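Local coordinates for protein endoglucanase FnCel5A (Fervidobacterium nodosum, PDB 3NCO) that probably hydrolyses beta-1,4-glucosidic bonds of cellulose, as a glycoside hydrolase of family 5 built on a TIM barrel, at residues A[171-176]-A[195-200]; A[182-187]-A[202-207]. All coordinates share one frame; numbering follows the deposited sequence.

Interaction 1 of 2, residues A[171-176]-A[195-200]; sequences SRIVII and DKNIIV
Val174, Ile175 and Ile176 pair in parallel with Ile198, Ile199 and Val200, joining the fifth and sixth strands of the eight-stranded TIM barrel. The two short strand segments are twisted by 30° relative to one another, as in a closed, twisted sheet.

Three backbone hydrogen bonds set the register. Val174 N donates to Asn197 O (3.1 Å), Ile199 N to Val174 O (3.2 Å) and Ile176 N to Ile199 O (2.8 Å). The first and third meet their carbonyls almost head-on, whereas Ile199 N is tilted 31° from the carbonyl plane of Val174. Between them, CA-H...O contacts such as that from Ile175 CA to Ile199 O supplement the pairing.

Apolar contacts differ on the two faces. Inside the barrel, Ile199 has CG1 anti to its carbonyl carbon (chi1 -67°), and the CD1 beyond it reaches Ile173 CG2 at 3.6 Å, where the two side chains cross obliquely. Ile175 lies alongside Ile199, pointing the same way, with its CG1 4.0 Å from Ile199 CB. Helix 12-20 packs on two of them, Tyr16 on Ile173 and Ile20 on Ile199. On the outer face Ile176 CG1 approaches Ile198 CB more loosely, at 4.3 Å, while Val174 and Ile176 pack against helix 151-168.

The polar contacts lie at the loop end. Asp195 OD1 accepts from Asn197 N in an Asx turn, and its OD2 forms a salt bridge with Arg166. The Asn197 amide meets Ser171 O without a hydrogen bond: that oxygen is nearly equidistant from OD1 and ND2 and comes closest, at 3.1 Å, to Asn197 CG.

Interaction 2 of 2, residues A[182-187]-A[202-207]; sequences SNYSYV and FHYYEP
Tyr184 packs against Phe202 and Tyr204. Its CB lies 3.6 Å from Phe202 CD1. CG sits between the backbone N and the carbonyl carbon (chi1 80°). The Tyr184 and Tyr204 side chains lie side by side, pointing the same way, and Tyr184 CD2 comes to the edge of the Tyr204 ring, 4.2 Å from Tyr204 CE1. Tyr184 CE2 only loosely approaches Glu206 CG, at 4.5 Å. A water at the Tyr184 ring edge links Tyr184 N to His203 O.

His203 N donates to Ser182 O (2.9 Å), and Ser182 CB makes a CH-pi contact over the His203 ring. Asn183 OD1 accepts from Ser185 N, in an Asx turn, and from Ser185 OG (2.7 Å), on opposite faces of its amide plane. Asn183 ND2 lies 3.6 Å from Glu206 OE2, the side chains crossing at about a right angle. An alanine at Asn183 would probably leave both donors without this acceptor and the Glu206 carboxylate without its neighbouring amide.

His203 ND1 is hydrogen-bonded to Glu144 OE2 at the barrel's C-terminal mouth, the active-site end in family 5 enzymes. Outside the barrel, Tyr184 stacks on His241 of helix 232-252, while Phe202 packs on strand 256-261.

From the N terminus, the chain enters interaction 1 at 171-176, runs up strand 174-177 and reaches 182-187, the first half of interaction 2. It then returns to 195-200, closing the first loop, and continues up strand 198-204 to 202-207, closing the second. The segments alternate, so the two contacts cross rather than nest, and the 182-187 segment lies within the connection that interaction 1 closes. No alpha-helix occurs in that connection. With centres about 20 Å apart, interaction 1 joins strands five and six near their N-terminal ends, while interaction 2 ties the connection between them to the C-terminal end of strand 198-204.

Interaction 1 of 2, residues A[171-176]-A[195-200]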
loop_
_atom_site.group_PDB
_atom_site.type_symbol
_atom_site.label_atom_id
_atom_site.label_comp_id
_atom_site.label_asym_id
_atom_site.label_seq_id
_atom_site.Cartn_x
_atom_site.Cartn_y
_atom_site.Cartn_z
ATOM N N SER A 171 8.087 19.039 0.211
ATOM C CA SER A 171 8.823 18.081 1.067
ATOM C C SER A 171 8.025 16.849 1.517
ATOM O O SER A 171 8.575 15.955 2.186
ATOM C CB SER A 171 9.389 18.812 2.304
ATOM O OG SER A 171 8.316 19.347 3.091
ATOM N N ARG A 172 6.723 16.815 1.208
ATOM C CA ARG A 172 5.875 15.709 1.652
ATOM C C ARG A 172 6.426 14.393 1.159
ATOM O O ARG A 172 6.889 14.276 0.008
ATOM C CB ARG A 172 4.436 15.846 1.152
ATOM C CG ARG A 172 3.467 14.882 1.906
ATOM C CD ARG A 172 2.026 15.084 1.426
ATOM N NE ARG A 172 1.585 16.480 1.684
ATOM C CZ ARG A 172 1.249 16.977 2.886
ATOM N NH1 ARG A 172 1.239 16.187 3.973
ATOM N NH2 ARG A 172 0.917 18.255 2.979
ATOM N N ILE A 173 6.368 13.404 2.031
ATOM C CA ILE A 173 6.787 12.071 1.617
ATOM C C ILE A 173 5.941 11.560 0.429
ATOM O O ILE A 173 4.706 11.588 0.482
ATOM C CB ILE A 173 6.711 11.102 2.767
ATOM C CG1 ILE A 173 7.781 11.442 3.817
ATOM C CG2 ILE A 173 6.871 9.654 2.233
ATOM C CD1 ILE A 173 9.202 11.157 3.400
ATOM N N VAL A 174 6.599 11.070 -0.626
ATOM C CA VAL A 174 5.885 10.435 -1.719
ATOM C C VAL A 174 6.436 9.016 -1.846
ATOM O O VAL A 174 7.677 8.820 -1.925
ATOM C CB VAL A 174 6.098 11.217 -3.042
ATOM C CG1 VAL A 174 5.547 10.421 -4.313
ATOM C CG2 VAL A 174 5.483 12.615 -2.875
ATOM N N ILE A 175 5.533 8.031 -1.870
ATOM C CA ILE A 175 5.928 6.616 -1.913
ATOM C C ILE A 175 5.859 6.153 -3.359
ATOM O O ILE A 175 4.839 6.349 -4.025
ATOM C CB ILE A 175 4.977 5.763 -1.048
ATOM C CG1 ILE A 175 5.259 6.071 0.426
ATOM C CG2 ILE A 175 5.150 4.237 -1.281
ATOM C CD1 ILE A 175 4.072 5.816 1.297
ATOM N N ILE A 176 6.964 5.548 -3.797
ATOM C CA ILE A 176 7.122 5.024 -5.156
ATOM C C ILE A 176 7.073 3.492 -5.169
ATOM O O ILE A 176 7.915 2.826 -4.544
ATOM C CB ILE A 176 8.518 5.469 -5.757
ATOM C CG1 ILE A 176 8.713 6.962 -5.580
ATOM C CG2 ILE A 176 8.676 5.029 -7.199
ATOM C CD1 ILE A 176 7.569 7.840 -6.100
ATOM N N ASP A 195 15.566 12.887 -5.058
ATOM C CA ASP A 195 14.569 13.524 -4.197
ATOM C C ASP A 195 14.792 12.862 -2.857
ATOM O O ASP A 195 14.781 11.613 -2.761
ATOM C CB ASP A 195 13.149 13.241 -4.737
ATOM C CG ASP A 195 12.049 14.041 -3.998
ATOM O OD1 ASP A 195 11.876 13.900 -2.784
ATOM O OD2 ASP A 195 11.337 14.838 -4.632
ATOM N N LYS A 196 14.942 13.705 -1.836
ATOM C CA LYS A 196 15.199 13.249 -0.462
ATOM C C LYS A 196 13.975 12.891 0.348
ATOM O O LYS A 196 14.107 12.468 1.498
ATOM C CB LYS A 196 16.022 14.281 0.325
ATOM C CG LYS A 196 17.430 14.556 -0.226
ATOM C CD LYS A 196 18.032 13.353 -0.987
ATOM C CE LYS A 196 19.480 13.616 -1.348
ATOM N NZ LYS A 196 20.291 13.791 -0.106
ATOM N N ASN A 197 12.789 13.044 -0.234
ATOM C CA ASN A 197 11.598 12.736 0.512
ATOM C C ASN A 197 10.791 11.673 -0.195
ATOM O O ASN A 197 9.560 11.803 -0.310
ATOM C CB ASN A 197 10.779 14.022 0.771
ATOM C CG ASN A 197 11.483 14.938 1.756
ATOM O OD1 ASN A 197 11.943 16.018 1.396
ATOM N ND2 ASN A 197 11.574 14.486 3.008
ATOM N N ILE A 198 11.464 10.620 -0.696
ATOM C CA ILE A 198 10.758 9.466 -1.257
ATOM C C ILE A 198 10.999 8.188 -0.415
ATOM O O ILE A 198 12.035 8.063 0.245
ATOM C CB ILE A 198 11.069 9.211 -2.756
ATOM C CG1 ILE A 198 12.568 9.019 -2.998
ATOM C CG2 ILE A 198 10.507 10.372 -3.610
ATOM C CD1 ILE A 198 12.866 8.327 -4.424
ATOM N N ILE A 199 10.038 7.271 -0.500
ATOM C CA ILE A 199 10.180 5.936 0.079
ATOM C C ILE A 199 9.788 4.949 -1.001
ATOM O O ILE A 199 8.823 5.189 -1.736
ATOM C CB ILE A 199 9.205 5.801 1.284
ATOM C CG1 ILE A 199 9.669 6.752 2.416
ATOM C CG2 ILE A 199 9.137 4.368 1.846
ATOM C CD1 ILE A 199 8.704 6.832 3.590
ATOM N N VAL A 200 10.493 3.819 -1.071
ATOM C CA VAL A 200 10.140 2.842 -2.122
ATOM C C VAL A 200 9.307 1.774 -1.443
ATOM O O VAL A 200 9.554 1.421 -0.275
ATOM C CB VAL A 200 11.463 2.234 -2.740
ATOM C CG1 VAL A 200 11.182 0.979 -3.538
ATOM C CG2 VAL A 200 12.179 3.301 -3.595
#

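Interaction 2 of 2, residues A[182-187]-A[202-207]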
loop_
_atom_site.group_PDB
_atom_site.type_symbol
_atom_site.label_atom_id
_atom_site.label_comp_id
_atom_site.label_asym_id
_atom_site.label_seq_id
_atom_site.Cartn_x
_atom_site.Cartn_y
_atom_site.Cartn_z
ATOM N N SER A 182 4.650 -4.757 -8.092
ATOM C CA SER A 182 5.385 -4.488 -6.848
ATOM C C SER A 182 5.969 -5.786 -6.216
ATOM O O SER A 182 6.277 -5.850 -5.018
ATOM C CB SER A 182 4.518 -3.568 -5.932
ATOM O OG SER A 182 4.106 -2.431 -6.739
ATOM N N ASN A 183 6.219 -6.760 -7.080
ATOM C CA ASN A 183 6.849 -8.002 -6.630
ATOM C C ASN A 183 8.330 -7.724 -6.297
ATOM O O ASN A 183 9.009 -6.950 -7.012
ATOM C CB ASN A 183 6.721 -9.048 -7.727
ATOM C CG ASN A 183 7.479 -10.337 -7.400
ATOM O OD1 ASN A 183 8.700 -10.416 -7.569
ATOM N ND2 ASN A 183 6.746 -11.339 -6.937
ATOM N N TYR A 184 8.782 -8.290 -5.174
ATOM C CA TYR A 184 10.095 -7.982 -4.578
ATOM C C TYR A 184 11.220 -8.069 -5.609
ATOM O O TYR A 184 12.156 -7.269 -5.556
ATOM C CB TYR A 184 10.387 -8.916 -3.360
ATOM C CG TYR A 184 10.875 -10.247 -3.841
ATOM C CD1 TYR A 184 12.241 -10.473 -4.026
ATOM C CD2 TYR A 184 9.974 -11.237 -4.229
ATOM C CE1 TYR A 184 12.706 -11.656 -4.554
ATOM C CE2 TYR A 184 10.445 -12.462 -4.800
ATOM C CZ TYR A 184 11.825 -12.644 -4.933
ATOM O OH TYR A 184 12.303 -13.802 -5.514
ATOM N N SER A 185 11.124 -9.007 -6.555
ATOM C CA SER A 185 12.260 -9.284 -7.418
ATOM C C SER A 185 12.464 -8.207 -8.465
ATOM O O SER A 185 13.530 -8.190 -9.138
ATOM C CB SER A 185 12.118 -10.628 -8.104
ATOM O OG SER A 185 11.028 -10.611 -8.990
ATOM N N TYR A 186 11.477 -7.336 -8.657
ATOM C CA TYR A 186 11.591 -6.315 -9.686
ATOM C C TYR A 186 12.150 -5.005 -9.135
ATOM O O TYR A 186 12.184 -3.992 -9.813
ATOM C CB TYR A 186 10.211 -6.104 -10.350
ATOM C CG TYR A 186 9.767 -7.268 -11.174
ATOM C CD1 TYR A 186 10.007 -7.286 -12.542
ATOM C CD2 TYR A 186 9.096 -8.350 -10.588
ATOM C CE1 TYR A 186 9.621 -8.372 -13.318
ATOM C CE2 TYR A 186 8.684 -9.449 -11.371
ATOM C CZ TYR A 186 8.943 -9.424 -12.730
ATOM O OH TYR A 186 8.550 -10.482 -13.527
ATOM N N VAL A 187 12.598 -5.020 -7.889
ATOM C CA VAL A 187 13.143 -3.826 -7.266
ATOM C C VAL A 187 14.294 -3.228 -8.122
ATOM O O VAL A 187 14.407 -2.016 -8.273
ATOM C CB VAL A 187 13.515 -4.118 -5.777
ATOM C CG1 VAL A 187 14.879 -4.837 -5.650
ATOM C CG2 VAL A 187 13.479 -2.868 -4.994
ATOM N N PHE A 202 7.368 -2.206 -1.799
ATOM C CA PHE A 202 7.050 -3.473 -2.525
ATOM C C PHE A 202 5.946 -4.171 -1.771
ATOM O O PHE A 202 5.632 -3.745 -0.659
ATOM C CB PHE A 202 8.267 -4.407 -2.717
ATOM C CG PHE A 202 8.719 -5.137 -1.450
ATOM C CD1 PHE A 202 8.594 -6.519 -1.345
ATOM C CD2 PHE A 202 9.328 -4.425 -0.389
ATOM C CE1 PHE A 202 9.059 -7.200 -0.162
ATOM C CE2 PHE A 202 9.763 -5.085 0.770
ATOM C CZ PHE A 202 9.626 -6.451 0.871
ATOM N N HIS A 203 5.297 -5.116 -2.424
ATOM C CA HIS A 203 4.263 -5.912 -1.799
ATOM C C HIS A 203 4.708 -7.349 -1.750
ATOM O O HIS A 203 5.436 -7.796 -2.642
ATOM C CB HIS A 203 3.002 -5.829 -2.616
ATOM C CG HIS A 203 2.447 -4.444 -2.670
ATOM N ND1 HIS A 203 1.365 -4.120 -3.443
ATOM C CD2 HIS A 203 2.825 -3.320 -2.028
ATOM C CE1 HIS A 203 1.083 -2.836 -3.271
ATOM N NE2 HIS A 203 1.962 -2.327 -2.415
ATOM N N TYR A 204 4.298 -8.066 -0.709
ATOM C CA TYR A 204 4.793 -9.411 -0.504
ATOM C C TYR A 204 3.668 -10.404 -0.285
ATOM O O TYR A 204 2.942 -10.322 0.710
ATOM C CB TYR A 204 5.793 -9.522 0.660
ATOM C CG TYR A 204 6.609 -10.807 0.564
ATOM C CD1 TYR A 204 7.587 -10.962 -0.418
ATOM C CD2 TYR A 204 6.394 -11.860 1.471
ATOM C CE1 TYR A 204 8.309 -12.171 -0.495
ATOM C CE2 TYR A 204 7.094 -13.039 1.412
ATOM C CZ TYR A 204 8.052 -13.185 0.433
ATOM O OH TYR A 204 8.783 -14.327 0.371
ATOM N N TYR A 205 3.578 -11.356 -1.216
ATOM C CA TYR A 205 2.581 -12.425 -1.161
ATOM C C TYR A 205 3.148 -13.809 -1.539
ATOM O O TYR A 205 2.394 -14.715 -1.914
ATOM C CB TYR A 205 1.478 -12.086 -2.150
ATOM C CG TYR A 205 0.641 -10.902 -1.712
ATOM C CD1 TYR A 205 -0.288 -11.033 -0.694
ATOM C CD2 TYR A 205 0.742 -9.637 -2.376
ATOM C CE1 TYR A 205 -1.096 -9.988 -0.315
ATOM C CE2 TYR A 205 -0.084 -8.579 -1.997
ATOM C CZ TYR A 205 -1.001 -8.748 -0.971
ATOM O OH TYR A 205 -1.844 -7.735 -0.597
ATOM N N GLU A 206 4.462 -13.987 -1.406
ATOM C CA GLU A 206 5.064 -15.306 -1.653
ATOM C C GLU A 206 4.971 -16.187 -0.439
ATOM O O GLU A 206 5.119 -15.689 0.691
ATOM C CB GLU A 206 6.521 -15.153 -2.042
ATOM C CG GLU A 206 6.644 -14.207 -3.261
ATOM C CD GLU A 206 5.742 -14.659 -4.397
ATOM O OE1 GLU A 206 5.665 -15.872 -4.701
ATOM O OE2 GLU A 206 5.035 -13.826 -4.987
ATOM N N PRO A 207 4.761 -17.497 -0.651
ATOM C CA PRO A 207 4.465 -18.232 -1.904
ATOM C C PRO A 207 3.061 -17.870 -2.366
ATOM O O PRO A 207 2.121 -17.955 -1.558
ATOM C CB PRO A 207 4.543 -19.720 -1.472
ATOM C CG PRO A 207 5.319 -19.671 -0.208
ATOM C CD PRO A 207 4.908 -18.419 0.482
HETATM O O HOH W 1 6.905 -9.631 -3.552
#